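Local coordinates for protein agmatine N-acetyltransferase (Drosophila melanogaster, PDB 7CIW) that transfers the acetyl group of acetyl-CoA to the amine of agmatine and probably also acylates arylalkylamines such as dopamine and serotonin, at residues R145-V150 with A172-R177; E20-F25 with A74-P79; S108-A113 with V209-L214. The protein carries 1 engineered substitution. All blocks are in the same frame, centred on the assembly; numbering follows the deposited sequence.

Contact 1 of 3, residues R145-V150 with A172-R177; sequences RLMETV and ARLVQR. With COA (coenzyme A), chain B.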
loop_
_atom_site.group_PDB
_atom_site.type_symbol
_atom_site.label_atom_id
_atom_site.label_comp_id
_atom_site.label_asym_id
_atom_site.label_seq_id
_atom_site.Cartn_x
_atom_site.Cartn_y
_atom_site.Cartn_z
ATOM N N ARG A 145 -10.246 -0.225 10.029
ATOM C CA ARG A 145 -11.176 -1.312 9.747
ATOM C C ARG A 145 -10.753 -2.101 8.516
ATOM O O ARG A 145 -10.802 -3.336 8.518
ATOM C CB ARG A 145 -12.592 -0.763 9.579
ATOM C CG ARG A 145 -13.200 -0.249 10.875
ATOM C CD ARG A 145 -14.098 -1.289 11.506
ATOM N NE ARG A 145 -13.390 -2.554 11.651
ATOM C CZ ARG A 145 -12.948 -3.033 12.804
ATOM N NH1 ARG A 145 -13.158 -2.356 13.925
ATOM N NH2 ARG A 145 -12.295 -4.188 12.833
ATOM N N LEU A 146 -10.311 -1.409 7.458
ATOM C CA LEU A 146 -9.843 -2.119 6.272
ATOM C C LEU A 146 -8.566 -2.911 6.553
ATOM O O LEU A 146 -8.428 -4.044 6.078
ATOM C CB LEU A 146 -9.629 -1.138 5.115
ATOM C CG LEU A 146 -10.937 -0.575 4.559
ATOM C CD1 LEU A 146 -10.654 0.497 3.530
ATOM C CD2 LEU A 146 -11.750 -1.685 3.944
ATOM N N MET A 147 -7.620 -2.341 7.316
ATOM C CA MET A 147 -6.423 -3.100 7.686
ATOM C C MET A 147 -6.772 -4.338 8.507
ATOM O O MET A 147 -6.165 -5.402 8.329
ATOM C CB MET A 147 -5.440 -2.207 8.455
ATOM C CG MET A 147 -4.856 -1.076 7.608
ATOM S SD MET A 147 -3.803 -1.641 6.271
ATOM C CE MET A 147 -2.382 -2.296 7.157
ATOM N N GLU A 148 -7.753 -4.231 9.409
ATOM C CA GLU A 148 -8.174 -5.415 10.151
ATOM C C GLU A 148 -8.790 -6.453 9.221
ATOM O O GLU A 148 -8.585 -7.661 9.400
ATOM C CB GLU A 148 -9.156 -5.020 11.252
ATOM C CG GLU A 148 -8.500 -4.181 12.350
ATOM C CD GLU A 148 -7.797 -5.030 13.399
ATOM O OE1 GLU A 148 -7.677 -6.258 13.195
ATOM O OE2 GLU A 148 -7.361 -4.470 14.431
ATOM N N THR A 149 -9.534 -6.001 8.213
ATOM C CA THR A 149 -10.104 -6.937 7.244
ATOM C C THR A 149 -9.010 -7.678 6.497
ATOM O O THR A 149 -9.112 -8.890 6.263
ATOM C CB THR A 149 -11.013 -6.183 6.270
ATOM O OG1 THR A 149 -12.020 -5.494 7.019
ATOM C CG2 THR A 149 -11.672 -7.138 5.278
ATOM N N VAL A 150 -7.948 -6.962 6.117
ATOM C CA VAL A 150 -6.816 -7.597 5.452
ATOM C C VAL A 150 -6.154 -8.610 6.373
ATOM O O VAL A 150 -5.792 -9.711 5.943
ATOM C CB VAL A 150 -5.816 -6.533 4.975
ATOM C CG1 VAL A 150 -4.511 -7.198 4.506
ATOM C CG2 VAL A 150 -6.457 -5.709 3.868
ATOM N N ALA A 172 1.397 5.511 9.282
ATOM C CA ALA A 172 2.242 5.010 10.362
ATOM C C ALA A 172 1.522 5.097 11.703
ATOM O O ALA A 172 1.502 4.129 12.472
ATOM C CB ALA A 172 3.563 5.778 10.401
ATOM N N ARG A 173 0.902 6.247 11.990
ATOM C CA ARG A 173 0.190 6.405 13.258
ATOM C C ARG A 173 -0.986 5.440 13.363
ATOM O O ARG A 173 -1.282 4.923 14.450
ATOM C CB ARG A 173 -0.281 7.848 13.408
ATOM C CG ARG A 173 0.855 8.822 13.677
ATOM C CD ARG A 173 0.428 10.233 13.363
ATOM N NE ARG A 173 1.577 11.130 13.300
ATOM C CZ ARG A 173 1.498 12.407 12.948
ATOM N NH1 ARG A 173 0.322 12.948 12.641
ATOM N NH2 ARG A 173 2.595 13.147 12.909
ATOM N N LEU A 174 -1.677 5.199 12.249
ATOM C CA LEU A 174 -2.785 4.248 12.253
ATOM C C LEU A 174 -2.315 2.844 12.631
ATOM O O LEU A 174 -2.921 2.184 13.486
ATOM C CB LEU A 174 -3.468 4.242 10.882
ATOM C CG LEU A 174 -4.343 3.019 10.627
ATOM C CD1 LEU A 174 -5.522 3.056 11.586
ATOM C CD2 LEU A 174 -4.824 2.948 9.192
ATOM N N VAL A 175 -1.233 2.366 12.009
ATOM C CA VAL A 175 -0.859 0.980 12.249
ATOM C C VAL A 175 -0.194 0.835 13.602
ATOM O O VAL A 175 -0.251 -0.233 14.206
ATOM C CB VAL A 175 0.022 0.422 11.113
ATOM C CG1 VAL A 175 -0.756 0.430 9.814
ATOM C CG2 VAL A 175 1.295 1.223 10.956
ATOM N N GLN A 176 0.417 1.903 14.117
ATOM C CA GLN A 176 0.858 1.891 15.509
ATOM C C GLN A 176 -0.313 1.625 16.445
ATOM O O GLN A 176 -0.211 0.833 17.390
ATOM C CB GLN A 176 1.500 3.226 15.860
ATOM C CG GLN A 176 2.884 3.422 15.334
ATOM C CD GLN A 176 3.455 4.737 15.800
ATOM O OE1 GLN A 176 2.754 5.756 15.832
ATOM N NE2 GLN A 176 4.720 4.724 16.198
ATOM N N ARG A 177 -1.425 2.319 16.216
ATOM C CA ARG A 177 -2.622 2.111 17.019
ATOM C C ARG A 177 -3.134 0.683 16.892
ATOM O O ARG A 177 -3.697 0.134 17.847
ATOM C CB ARG A 177 -3.682 3.137 16.593
ATOM C CG ARG A 177 -5.125 2.736 16.750
ATOM C CD ARG A 177 -6.002 3.969 16.621
ATOM N NE ARG A 177 -6.695 4.057 15.334
ATOM C CZ ARG A 177 -6.539 5.043 14.451
ATOM N NH1 ARG A 177 -5.701 6.045 14.692
ATOM N NH2 ARG A 177 -7.232 5.031 13.321
HETATM N N1A COA B . -4.339 14.572 6.565
HETATM C C2A COA B . -4.557 15.225 7.740
HETATM N N3A COA B . -5.043 14.548 8.834
HETATM C C4A COA B . -5.310 13.234 8.754
HETATM C C5A COA B . -5.098 12.596 7.592
HETATM C C6A COA B . -4.605 13.280 6.500
HETATM N N6A COA B . -4.218 13.020 5.053
HETATM N N7A COA B . -5.431 11.288 7.733
HETATM C C8A COA B . -5.858 11.103 8.990
HETATM N N9A COA B . -5.774 12.289 9.611
HETATM C C1B COA B . -6.096 12.729 10.838
HETATM C C2B COA B . -7.613 12.471 11.014
HETATM O O2B COA B . -8.437 13.551 10.421
HETATM C C3B COA B . -7.795 12.290 12.338
HETATM O O3B COA B . -7.717 13.502 13.134
HETATM P P3B COA B . -9.041 14.416 13.557
HETATM O O7A COA B . -10.267 13.535 13.696
HETATM O O8A COA B . -8.734 15.206 14.833
HETATM O O9A COA B . -9.234 15.391 12.405
HETATM C C4B COA B . -6.456 11.478 12.802
HETATM O O4B COA B . -5.495 11.793 11.943
HETATM C C5B COA B . -6.694 9.989 12.875
HETATM O O5B COA B . -7.442 9.616 11.725
HETATM P P1A COA B . -7.462 8.026 11.192
HETATM O O1A COA B . -6.356 7.167 11.809
HETATM O O2A COA B . -8.854 7.449 11.404
HETATM O O3A COA B . -7.127 8.151 9.591
HETATM P P2A COA B . -7.954 7.466 8.349
HETATM O O4A COA B . -9.307 8.098 8.215
HETATM O O5A COA B . -7.997 5.967 8.533
HETATM O O6A COA B . -7.000 7.913 7.084
HETATM C CBP COA B . -5.264 7.447 5.624
HETATM C CCP COA B . -5.673 7.502 7.073
HETATM C CDP COA B . -6.018 6.241 4.966
HETATM C CEP COA B . -3.747 7.236 5.512
HETATM C CAP COA B . -5.623 8.784 4.980
HETATM O OAP COA B . -4.801 9.784 5.532
HETATM C C9P COA B . -5.435 8.816 3.450
HETATM O O9P COA B . -6.209 8.314 2.694
HETATM N N8P COA B . -4.285 9.524 2.923
HETATM C C7P COA B . -4.055 9.663 1.473
HETATM C C6P COA B . -3.456 8.370 0.769
HETATM C C5P COA B . -2.284 7.928 1.608
HETATM O O5P COA B . -1.374 8.668 1.879
HETATM N N4P COA B . -2.326 6.512 2.072
HETATM C C3P COA B . -1.323 5.902 2.930
HETATM C C2P COA B . 0.041 5.753 2.255
HETATM S S1P COA B . 0.933 4.766 3.496
#
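Helix segments 145-150 and 172-177 come nearest at Met147 and Val175, whose CA atoms lie 8.3 Å apart, so the gap is bridged by side chains alone. Met147 does most of the reaching. Its CG stands anti to the carbonyl carbon (chi1 -66°), and two further bends along the chain swing the methyl round to the second helix, where CE meets CG1 of Val175 at 4.1 Å and the two side chains cross obliquely. Nearer the base of the methionine, CG rests against CD2 of Leu174 at 4.3 Å. All three residues are buried, and the small apolar contact includes no hydrogen bond between the helices.

The end of segment 172-177 serves the cofactor. Both terminal nitrogens of Arg177 grip one oxygen of the coenzyme A pyrophosphate, O1A, which lies in the guanidinium plane at its edge. The bond from NH2 to O1A is the shorter and straighter (2.8 Å, 159°), whereas NH1 reaches the same O1A at 3.2 Å and a more bent 135°. NH2 is also hydrogen-bonded to Asn141 OD1, which further fixes the plane, and the CA of Leu174 sits above one guanidinium face, toward its rim. This basic group probably offsets the diphosphate charge.

Helix 142-156 follows the pyrophosphate-binding loop characteristic of the GNAT fold, where Gly139 N and Asn141 N also bind coenzyme A. Met147 and Leu174 both touch Leu131 of strand 125-133, while Val175 packs on Phe212 of strand 208-215.

Contact 2 of 3, residues E20-F25 with A74-P79; sequences EQLMTF and AVVAGP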
loop_
_atom_site.group_PDB
_atom_site.type_symbol
_atom_site.label_atom_id
_atom_site.label_comp_id
_atom_site.label_asym_id
_atom_site.label_seq_id
_atom_site.Cartn_x
_atom_site.Cartn_y
_atom_site.Cartn_z
ATOM N N GLU A 20 -12.977 -0.884 -12.193
ATOM C CA GLU A 20 -12.985 0.506 -12.638
ATOM C C GLU A 20 -13.389 1.443 -11.511
ATOM O O GLU A 20 -12.768 2.498 -11.323
ATOM C CB GLU A 20 -13.908 0.702 -13.835
ATOM C CG GLU A 20 -13.820 2.115 -14.373
ATOM C CD GLU A 20 -14.735 2.349 -15.553
ATOM O OE1 GLU A 20 -14.265 2.221 -16.704
ATOM O OE2 GLU A 20 -15.922 2.662 -15.322
ATOM N N GLN A 21 -14.425 1.079 -10.755
ATOM C CA GLN A 21 -14.837 1.912 -9.635
ATOM C C GLN A 21 -13.714 2.041 -8.617
ATOM O O GLN A 21 -13.489 3.120 -8.064
ATOM C CB GLN A 21 -16.086 1.328 -8.976
ATOM C CG GLN A 21 -17.377 1.554 -9.764
ATOM C CD GLN A 21 -17.452 2.931 -10.394
ATOM O OE1 GLN A 21 -17.249 3.948 -9.726
ATOM N NE2 GLN A 21 -17.735 2.973 -11.699
ATOM N N LEU A 22 -12.997 0.943 -8.358
ATOM C CA LEU A 22 -11.875 0.995 -7.421
ATOM C C LEU A 22 -10.810 1.964 -7.904
ATOM O O LEU A 22 -10.298 2.780 -7.134
ATOM C CB LEU A 22 -11.275 -0.401 -7.239
ATOM C CG LEU A 22 -9.912 -0.471 -6.534
ATOM C CD1 LEU A 22 -10.026 0.037 -5.093
ATOM C CD2 LEU A 22 -9.360 -1.903 -6.552
ATOM N N MET A 23 -10.446 1.874 -9.181
ATOM C CA MET A 23 -9.412 2.765 -9.697
ATOM C C MET A 23 -9.887 4.214 -9.697
ATOM O O MET A 23 -9.110 5.126 -9.410
ATOM C CB MET A 23 -8.994 2.320 -11.098
ATOM C CG MET A 23 -7.815 3.106 -11.668
ATOM S SD MET A 23 -6.401 3.273 -10.551
ATOM C CE MET A 23 -5.971 1.552 -10.300
ATOM N N THR A 24 -11.169 4.447 -9.994
ATOM C CA THR A 24 -11.687 5.808 -9.935
ATOM C C THR A 24 -11.551 6.395 -8.535
ATOM O O THR A 24 -11.141 7.556 -8.380
ATOM C CB THR A 24 -13.140 5.812 -10.412
ATOM O OG1 THR A 24 -13.153 5.416 -11.787
ATOM C CG2 THR A 24 -13.759 7.196 -10.277
ATOM N N PHE A 25 -11.864 5.606 -7.499
ATOM C CA PHE A 25 -11.651 6.081 -6.131
ATOM C C PHE A 25 -10.173 6.348 -5.870
ATOM O O PHE A 25 -9.810 7.383 -5.299
ATOM C CB PHE A 25 -12.189 5.072 -5.110
ATOM C CG PHE A 25 -11.740 5.365 -3.706
ATOM C CD1 PHE A 25 -12.382 6.333 -2.949
ATOM C CD2 PHE A 25 -10.639 4.711 -3.160
ATOM C CE1 PHE A 25 -11.947 6.634 -1.661
ATOM C CE2 PHE A 25 -10.208 5.009 -1.873
ATOM C CZ PHE A 25 -10.865 5.972 -1.132
ATOM N N ALA A 74 -10.506 2.276 0.524
ATOM C CA ALA A 74 -10.061 1.077 -0.170
ATOM C C ALA A 74 -8.710 0.630 0.357
ATOM O O ALA A 74 -7.887 1.450 0.768
ATOM C CB ALA A 74 -9.955 1.306 -1.687
ATOM N N VAL A 75 -8.478 -0.682 0.306
ATOM C CA VAL A 75 -7.173 -1.259 0.612
ATOM C C VAL A 75 -6.832 -2.287 -0.459
ATOM O O VAL A 75 -7.697 -3.039 -0.921
ATOM C CB VAL A 75 -7.151 -1.863 2.040
ATOM C CG1 VAL A 75 -8.149 -3.036 2.176
ATOM C CG2 VAL A 75 -5.718 -2.257 2.464
ATOM N N VAL A 76 -5.585 -2.270 -0.907
ATOM C CA VAL A 76 -5.093 -3.198 -1.916
ATOM C C VAL A 76 -3.940 -3.955 -1.285
ATOM O O VAL A 76 -2.994 -3.336 -0.787
ATOM C CB VAL A 76 -4.644 -2.467 -3.191
ATOM C CG1 VAL A 76 -3.953 -3.433 -4.149
ATOM C CG2 VAL A 76 -5.825 -1.792 -3.866
ATOM N N ALA A 77 -4.024 -5.280 -1.278
ATOM C CA ALA A 77 -2.982 -6.099 -0.674
ATOM C C ALA A 77 -2.718 -7.297 -1.572
ATOM O O ALA A 77 -3.566 -7.696 -2.374
ATOM C CB ALA A 77 -3.371 -6.554 0.737
ATOM N N GLY A 78 -1.521 -7.862 -1.450
ATOM C CA GLY A 78 -1.193 -9.068 -2.173
ATOM C C GLY A 78 -0.038 -9.825 -1.556
ATOM O O GLY A 78 0.695 -9.305 -0.712
ATOM N N PRO A 79 0.156 -11.069 -1.987
ATOM C CA PRO A 79 1.178 -11.926 -1.382
ATOM C C PRO A 79 2.584 -11.615 -1.862
ATOM O O PRO A 79 2.800 -11.110 -2.969
ATOM C CB PRO A 79 0.760 -13.326 -1.847
ATOM C CG PRO A 79 0.221 -13.054 -3.232
ATOM C CD PRO A 79 -0.525 -11.739 -3.113
#
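Ala74 receives two side chains of helix 19-30 on its single methyl group: CD1 of Leu22 touches CB of Ala74 at 3.6 Å, and CE2 of the Phe25 ring reaches the same CB at 3.7 Å. This is helix-on-sheet packing of the GNAT fold, in which the first long helix lies across the central sheet. The axes of segments 20-25 and 74-79 pass 9.9 Å apart at an angle of 109°, so the helix runs steeply across the strand and meets it mainly near Ala74.

Within this first shell, Leu22 straddles two strand positions. While CD1 rests on Ala74, its other branch, CD2, stands off CG2 of Val76 at 4.4 Å, a looser apposition. Phe25 extends with CG anti to its backbone N (chi1 168°), which sends the ring toward the strand until CE2 lies 3.6 Å from Ala74 N as well. With an alanine in place of Phe25, the methyl and backbone nitrogen of Ala74 would probably lose their cover on this side, leaving a gap between helix and strand.

Further out, Val64 of strand 62-67 touches both Leu22 and Ala74, and Leu54 of helix 47-54 packs on Leu22. The strand itself is held from strand 125-133, whose backbone is hydrogen-bonded to Ala74 through Gly132 and to Val76 through His129 and Ala130. The side chain of Phe25 comes within about 6 Å of coenzyme A at the nearest atoms, so the packing borders the cofactor site.

On the helix, Glu20 O accepts two bonds from one residue: Thr24 N at 2.8 Å, and Thr24 OG1 at 3.0 Å, the hydroxyl standing 40° out of the carbonyl plane.

Contact 3 of 3, residues S108-A113 with V209-L214; sequences SAVETA and VQTFVL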
loop_
_atom_site.group_PDB
_atom_site.type_symbol
_atom_site.label_atom_id
_atom_site.label_comp_id
_atom_site.label_asym_id
_atom_site.label_seq_id
_atom_site.Cartn_x
_atom_site.Cartn_y
_atom_site.Cartn_z
ATOM N N SER A 108 11.546 -0.820 -4.034
ATOM C CA SER A 108 12.446 -1.963 -4.113
ATOM C C SER A 108 13.585 -1.830 -3.113
ATOM O O SER A 108 13.998 -2.823 -2.505
ATOM C CB SER A 108 12.987 -2.103 -5.539
ATOM O OG SER A 108 14.012 -3.081 -5.633
ATOM N N ALA A 109 14.113 -0.614 -2.933
ATOM C CA ALA A 109 15.108 -0.413 -1.885
ATOM C C ALA A 109 14.560 -0.825 -0.525
ATOM O O ALA A 109 15.263 -1.460 0.268
ATOM C CB ALA A 109 15.574 1.044 -1.859
ATOM N N VAL A 110 13.294 -0.496 -0.252
ATOM C CA VAL A 110 12.685 -0.851 1.028
ATOM C C VAL A 110 12.478 -2.362 1.139
ATOM O O VAL A 110 12.694 -2.955 2.202
ATOM C CB VAL A 110 11.362 -0.081 1.193
ATOM C CG1 VAL A 110 10.616 -0.566 2.410
ATOM C CG2 VAL A 110 11.641 1.429 1.262
ATOM N N GLU A 111 12.043 -3.008 0.058
ATOM C CA GLU A 111 11.839 -4.454 0.104
ATOM C C GLU A 111 13.153 -5.186 0.354
ATOM O O GLU A 111 13.204 -6.150 1.125
ATOM C CB GLU A 111 11.189 -4.932 -1.196
ATOM C CG GLU A 111 11.089 -6.447 -1.333
ATOM C CD GLU A 111 10.031 -7.039 -0.417
ATOM O OE1 GLU A 111 8.997 -6.369 -0.217
ATOM O OE2 GLU A 111 10.249 -8.148 0.124
ATOM N N THR A 112 14.237 -4.725 -0.271
ATOM C CA THR A 112 15.540 -5.337 -0.032
ATOM C C THR A 112 15.971 -5.153 1.416
ATOM O O THR A 112 16.522 -6.075 2.029
ATOM C CB THR A 112 16.580 -4.726 -0.969
ATOM O OG1 THR A 112 16.295 -5.126 -2.312
ATOM C CG2 THR A 112 17.980 -5.181 -0.582
ATOM N N ALA A 113 15.706 -3.971 1.986
ATOM C CA ALA A 113 16.124 -3.704 3.356
ATOM C C ALA A 113 15.276 -4.465 4.368
ATOM O O ALA A 113 15.790 -4.874 5.419
ATOM C CB ALA A 113 16.054 -2.200 3.637
ATOM N N VAL A 209 9.727 6.796 4.650
ATOM C CA VAL A 209 8.874 5.621 4.522
ATOM C C VAL A 209 9.206 4.698 5.688
ATOM O O VAL A 209 10.368 4.324 5.900
ATOM C CB VAL A 209 9.036 4.925 3.155
ATOM C CG1 VAL A 209 10.499 4.712 2.787
ATOM C CG2 VAL A 209 8.235 3.596 3.101
ATOM N N GLN A 210 8.190 4.365 6.470
ATOM C CA GLN A 210 8.337 3.542 7.663
ATOM C C GLN A 210 7.605 2.230 7.428
ATOM O O GLN A 210 6.382 2.228 7.256
ATOM C CB GLN A 210 7.765 4.252 8.883
ATOM C CG GLN A 210 8.451 5.562 9.200
ATOM C CD GLN A 210 7.792 6.245 10.354
ATOM O OE1 GLN A 210 8.129 5.982 11.501
ATOM N NE2 GLN A 210 6.824 7.106 10.066
ATOM N N THR A 211 8.345 1.125 7.433
ATOM C CA THR A 211 7.747 -0.180 7.185
ATOM C C THR A 211 7.373 -0.841 8.502
ATOM O O THR A 211 8.204 -0.941 9.409
ATOM C CB THR A 211 8.705 -1.064 6.397
ATOM O OG1 THR A 211 8.975 -0.432 5.143
ATOM C CG2 THR A 211 8.080 -2.435 6.126
ATOM N N PHE A 212 6.122 -1.290 8.593
ATOM C CA PHE A 212 5.586 -1.941 9.780
ATOM C C PHE A 212 5.125 -3.350 9.430
ATOM O O PHE A 212 4.719 -3.624 8.293
ATOM C CB PHE A 212 4.396 -1.170 10.347
ATOM C CG PHE A 212 4.744 0.148 10.983
ATOM C CD1 PHE A 212 4.933 1.293 10.213
ATOM C CD2 PHE A 212 4.824 0.251 12.361
ATOM C CE1 PHE A 212 5.218 2.507 10.816
ATOM C CE2 PHE A 212 5.113 1.455 12.966
ATOM C CZ PHE A 212 5.315 2.585 12.195
ATOM N N VAL A 213 5.174 -4.240 10.423
ATOM C CA VAL A 213 4.640 -5.588 10.282
ATOM C C VAL A 213 3.718 -5.909 11.448
ATOM O O VAL A 213 3.816 -5.342 12.538
ATOM C CB VAL A 213 5.743 -6.665 10.182
ATOM C CG1 VAL A 213 6.680 -6.360 9.035
ATOM C CG2 VAL A 213 6.511 -6.755 11.492
ATOM N N LEU A 214 2.813 -6.851 11.192
ATOM C CA LEU A 214 1.941 -7.416 12.210
ATOM C C LEU A 214 2.065 -8.926 12.159
ATOM O O LEU A 214 1.907 -9.524 11.092
ATOM C CB LEU A 214 0.485 -7.003 11.983
ATOM C CG LEU A 214 -0.502 -7.571 13.008
ATOM C CD1 LEU A 214 -0.362 -6.835 14.347
ATOM C CD2 LEU A 214 -1.931 -7.498 12.472
#
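Val110 spans the distance from helix 99-114 to strand 208-215, and its CA lies 7.9 Å from that of Thr211. The CB of Val110 points toward the strand and parts into two methyls with different partners. CG1, set anti to the backbone N (chi1 172°), passes alongside the side chain of Thr211, which runs the opposite way, and it comes within 3.2 Å of Thr211 OG1. That is a tight approach of a methyl group to a hydroxyl oxygen, and the valine offers it no polar partner. The second branch, CG2, meets CG1 of Val209 at 3.8 Å, methyl against methyl and tip to tip.

Thr211 and Val209 are two apart on the strand and therefore face the helix together, with the methyls of Val110 divided between them. The strand belongs to the C-terminal part of the GNAT fold: it is inserted between strands 161-166 and 181-187 and runs antiparallel to both. Backbone hydrogen bonds between Thr211 and Ile183 and Asn184, and between Gln210 and Cys166, hold it there.

The buried Thr211 hydroxyl has its polar partner on the neighbouring strand 161-166, where OG1 is hydrogen-bonded to Asp165 OD1. Asp165 is a coenzyme A-binding residue, and both Val110 and Val209 touch it, so this apolar contact lies against a side chain of the cofactor site. Val209 also packs on Thr167, another residue that binds the cofactor. The rotation of Val209 (chi1 48°) places CG1 between its backbone N and carbonyl carbon, the branch that meets the helix. On the helix, the CB of Glu111 points away from the strand, and its OE1 forms a salt bridge with Lys80 NZ.

How the contacts relate
From the N terminus, contact 2 closes first, as strand 70-80 returns to pack against helix 19-30. Segment 108-113 then opens a second, longer loop that is completed only at strand 208-215, near the C terminus, by contact 3. Contact 1 both opens and closes within that loop, joining helices 142-156 and 169-177, so contacts 1 and 3 nest while contact 2 precedes both. Contact 1 touches each of the others: Leu146 and Val150 pack on strand 70-80, and Ala172, Val175 and Gln176 on strand 208-215. Contacts 2 and 3 do not touch, their centres lying about 20 Å apart, but both reach the same sheet.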